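Local coordinates for protein outer membrane porin F (Pseudomonas aeruginosa, PDB 4RLC) that forms an eight-stranded beta-barrel in the outer membrane and, as its name porin implies, probably lets small molecules pass, at residues 17-22 against 48-53. Sequence-based numbering, arbitrary orientation.
Sequences GQNSVE and IGYFLT. With C8E ((hydroxyethyloxy)tri(ethyloxy)octane), chain C.
Glu-22 and Gly-49 form an antiparallel hydrogen-bonded pair, Glu-22 N to Gly-49 O at 2.9 Å and Gly-49 N to Glu-22 O at 2.8 Å, next to the non-hydrogen-bonded pair Val-21 with Tyr-50. Two backbone bonds continue beyond these pairs, but not in regular register: Phe-51 N reaches Ser-20 O almost straight (N-H...O 174°), and Asn-19 N, not Ser-20 N, donates to Phe-51 O. Gly-17 to Ser-20 form a type II turn, whose Gly-17 O accepts from both Ser-20 N and Ser-20 OG.

On the face of Val-21 and Tyr-50, Tyr-50 CG, anti to the backbone N, sets the ring beside Asn-19, and Tyr-50 OH donates to Asn-19 OD1 at 2.7 Å. The amide stands nearly perpendicular to the ring (83°), with OD1 at the ring edge. Val-21 CG2 meets the same edge, 3.9 Å from Tyr-50 CD1, while its CG1 touches Ile-48 CG2; Ile-48 CD1 lies 3.5 Å from C8E O9, and Tyr-50 touches a second C8E.

On the other face, Glu-22 CD comes to the edge of the Phe-51 ring, carboxylate and ring planes 75° apart, with Glu-22 OE2 3.5 Å from Phe-51 CE1. OE1 makes a salt bridge with Lys-135 and OE2 hydrogen-bonds with Tyr-137 and Asn-174, which would be expected to offset the buried charge and that of nearby Glu-57. Val-21 and Tyr-50 on a face near detergent, alternating with buried Glu-22 on the other, are consistent with the outward and inward faces of a transmembrane beta-barrel, here where its first two strands meet.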
loop_
_atom_site.group_PDB
_atom_site.type_symbol
_atom_site.label_atom_id
_atom_site.label_comp_id
_atom_site.label_asym_id
_atom_site.label_seq_id
_atom_site.Cartn_x
_atom_site.Cartn_y
_atom_site.Cartn_z
ATOM N N GLY A 17 12.614 -14.063 2.532
ATOM C CA GLY A 17 13.174 -14.467 1.277
ATOM C C GLY A 17 12.136 -15.099 0.349
ATOM O O GLY A 17 10.897 -15.078 0.585
ATOM N N GLN A 18 12.640 -15.637 -0.752
ATOM C CA GLN A 18 11.804 -16.227 -1.776
ATOM C C GLN A 18 10.823 -17.227 -1.205
ATOM O O GLN A 18 11.182 -18.007 -0.352
ATOM C CB GLN A 18 12.680 -16.940 -2.861
ATOM C CG GLN A 18 11.897 -17.556 -4.004
ATOM C CD GLN A 18 12.805 -18.077 -5.155
ATOM O OE1 GLN A 18 13.911 -18.509 -4.922
ATOM N NE2 GLN A 18 12.292 -18.091 -6.362
ATOM N N ASN A 19 9.599 -17.119 -1.652
ATOM C CA ASN A 19 8.477 -18.012 -1.244
ATOM C C ASN A 19 7.871 -17.657 0.116
ATOM O O ASN A 19 6.967 -18.326 0.588
ATOM C CB ASN A 19 8.944 -19.481 -1.254
ATOM C CG ASN A 19 7.812 -20.448 -1.404
ATOM O OD1 ASN A 19 6.834 -20.195 -2.125
ATOM N ND2 ASN A 19 7.913 -21.559 -0.691
ATOM N N SER A 20 8.369 -16.625 0.787
ATOM C CA SER A 20 7.746 -16.218 2.027
ATOM C C SER A 20 6.496 -15.363 1.755
ATOM O O SER A 20 6.316 -14.838 0.641
ATOM C CB SER A 20 8.733 -15.484 2.941
ATOM O OG SER A 20 9.062 -14.204 2.416
ATOM N N VAL A 21 5.608 -15.297 2.740
ATOM C CA VAL A 21 4.377 -14.521 2.692
ATOM C C VAL A 21 4.354 -13.489 3.783
ATOM O O VAL A 21 4.870 -13.730 4.863
ATOM C CB VAL A 21 3.118 -15.422 2.796
ATOM C CG1 VAL A 21 1.853 -14.579 2.811
ATOM C CG2 VAL A 21 3.083 -16.324 1.592
ATOM N N GLU A 22 3.752 -12.329 3.517
ATOM C CA GLU A 22 3.607 -11.267 4.481
ATOM C C GLU A 22 2.174 -10.837 4.575
ATOM O O GLU A 22 1.469 -10.733 3.550
ATOM C CB GLU A 22 4.478 -10.005 4.121
ATOM C CG GLU A 22 5.880 -10.245 4.496
ATOM C CD GLU A 22 6.856 -9.090 4.222
ATOM O OE1 GLU A 22 6.506 -8.051 3.625
ATOM O OE2 GLU A 22 7.985 -9.336 4.626
ATOM N N ILE A 48 -1.777 -8.580 1.658
ATOM C CA ILE A 48 -1.101 -9.852 1.591
ATOM C C ILE A 48 -0.089 -9.816 0.501
ATOM O O ILE A 48 -0.400 -9.441 -0.606
ATOM C CB ILE A 48 -2.066 -11.046 1.318
ATOM C CG1 ILE A 48 -3.204 -11.006 2.241
ATOM C CG2 ILE A 48 -1.252 -12.311 1.323
ATOM C CD1 ILE A 48 -2.996 -11.400 3.622
ATOM N N GLY A 49 1.108 -10.303 0.786
ATOM C CA GLY A 49 2.180 -10.239 -0.210
ATOM C C GLY A 49 2.953 -11.566 -0.278
ATOM O O GLY A 49 3.013 -12.321 0.741
ATOM N N TYR A 50 3.487 -11.848 -1.449
ATOM C CA TYR A 50 4.266 -13.013 -1.710
ATOM C C TYR A 50 5.612 -12.660 -2.342
ATOM O O TYR A 50 5.666 -11.926 -3.293
ATOM C CB TYR A 50 3.463 -13.969 -2.668
ATOM C CG TYR A 50 4.224 -15.195 -3.022
ATOM C CD1 TYR A 50 4.333 -16.281 -2.115
ATOM C CD2 TYR A 50 4.883 -15.278 -4.228
ATOM C CE1 TYR A 50 5.099 -17.392 -2.418
ATOM C CE2 TYR A 50 5.619 -16.381 -4.566
ATOM C CZ TYR A 50 5.717 -17.444 -3.701
ATOM O OH TYR A 50 6.523 -18.480 -4.150
ATOM N N PHE A 51 6.684 -13.250 -1.797
ATOM C CA PHE A 51 8.022 -13.037 -2.324
ATOM C C PHE A 51 8.370 -13.932 -3.504
ATOM O O PHE A 51 8.656 -15.148 -3.341
ATOM C CB PHE A 51 9.045 -13.140 -1.221
ATOM C CG PHE A 51 9.189 -11.853 -0.439
ATOM C CD1 PHE A 51 8.276 -11.501 0.572
ATOM C CD2 PHE A 51 10.158 -10.968 -0.752
ATOM C CE1 PHE A 51 8.385 -10.323 1.279
ATOM C CE2 PHE A 51 10.262 -9.773 -0.063
ATOM C CZ PHE A 51 9.379 -9.461 0.948
ATOM N N LEU A 52 8.333 -13.320 -4.689
ATOM C CA LEU A 52 8.698 -14.045 -5.949
ATOM C C LEU A 52 10.173 -14.377 -5.930
ATOM O O LEU A 52 10.547 -15.481 -6.371
ATOM C CB LEU A 52 8.367 -13.254 -7.127
ATOM C CG LEU A 52 6.938 -12.896 -7.398
ATOM C CD1 LEU A 52 6.924 -12.079 -8.683
ATOM C CD2 LEU A 52 6.099 -14.150 -7.608
ATOM N N THR A 53 11.022 -13.479 -5.381
ATOM C CA THR A 53 12.397 -13.753 -5.170
ATOM C C THR A 53 12.775 -13.263 -3.751
ATOM O O THR A 53 11.890 -12.858 -2.977
ATOM C CB THR A 53 13.275 -12.982 -6.210
ATOM O OG1 THR A 53 13.254 -11.553 -5.894
ATOM C CG2 THR A 53 12.817 -13.203 -7.639
HETATM C C1 C8E C . -11.163 -6.513 -1.909
HETATM C C2 C8E C . -9.974 -7.392 -2.213
HETATM C C3 C8E C . -9.258 -7.923 -0.964
HETATM C C4 C8E C . -7.760 -7.841 -1.204
HETATM C C5 C8E C . -6.881 -8.419 -0.102
HETATM C C6 C8E C . -7.186 -7.980 1.308
HETATM C C7 C8E C . -5.994 -8.324 2.192
HETATM C C8 C8E C . -6.208 -8.064 3.679
HETATM O O9 C8E C . -5.351 -8.963 4.415
HETATM C C10 C8E C . -4.711 -8.488 5.614
HETATM C C11 C8E C . -5.573 -8.679 6.865
HETATM O O12 C8E C . -4.832 -8.464 8.092
HETATM C C13 C8E C . -4.681 -7.101 8.496
HETATM C C14 C8E C . -5.968 -6.551 9.105
HETATM O O15 C8E C . -6.217 -5.234 8.602
HETATM C C16 C8E C . -7.189 -4.481 9.321
HETATM C C17 C8E C . -6.707 -3.054 9.344
HETATM O O18 C8E C . -7.802 -2.161 9.370
#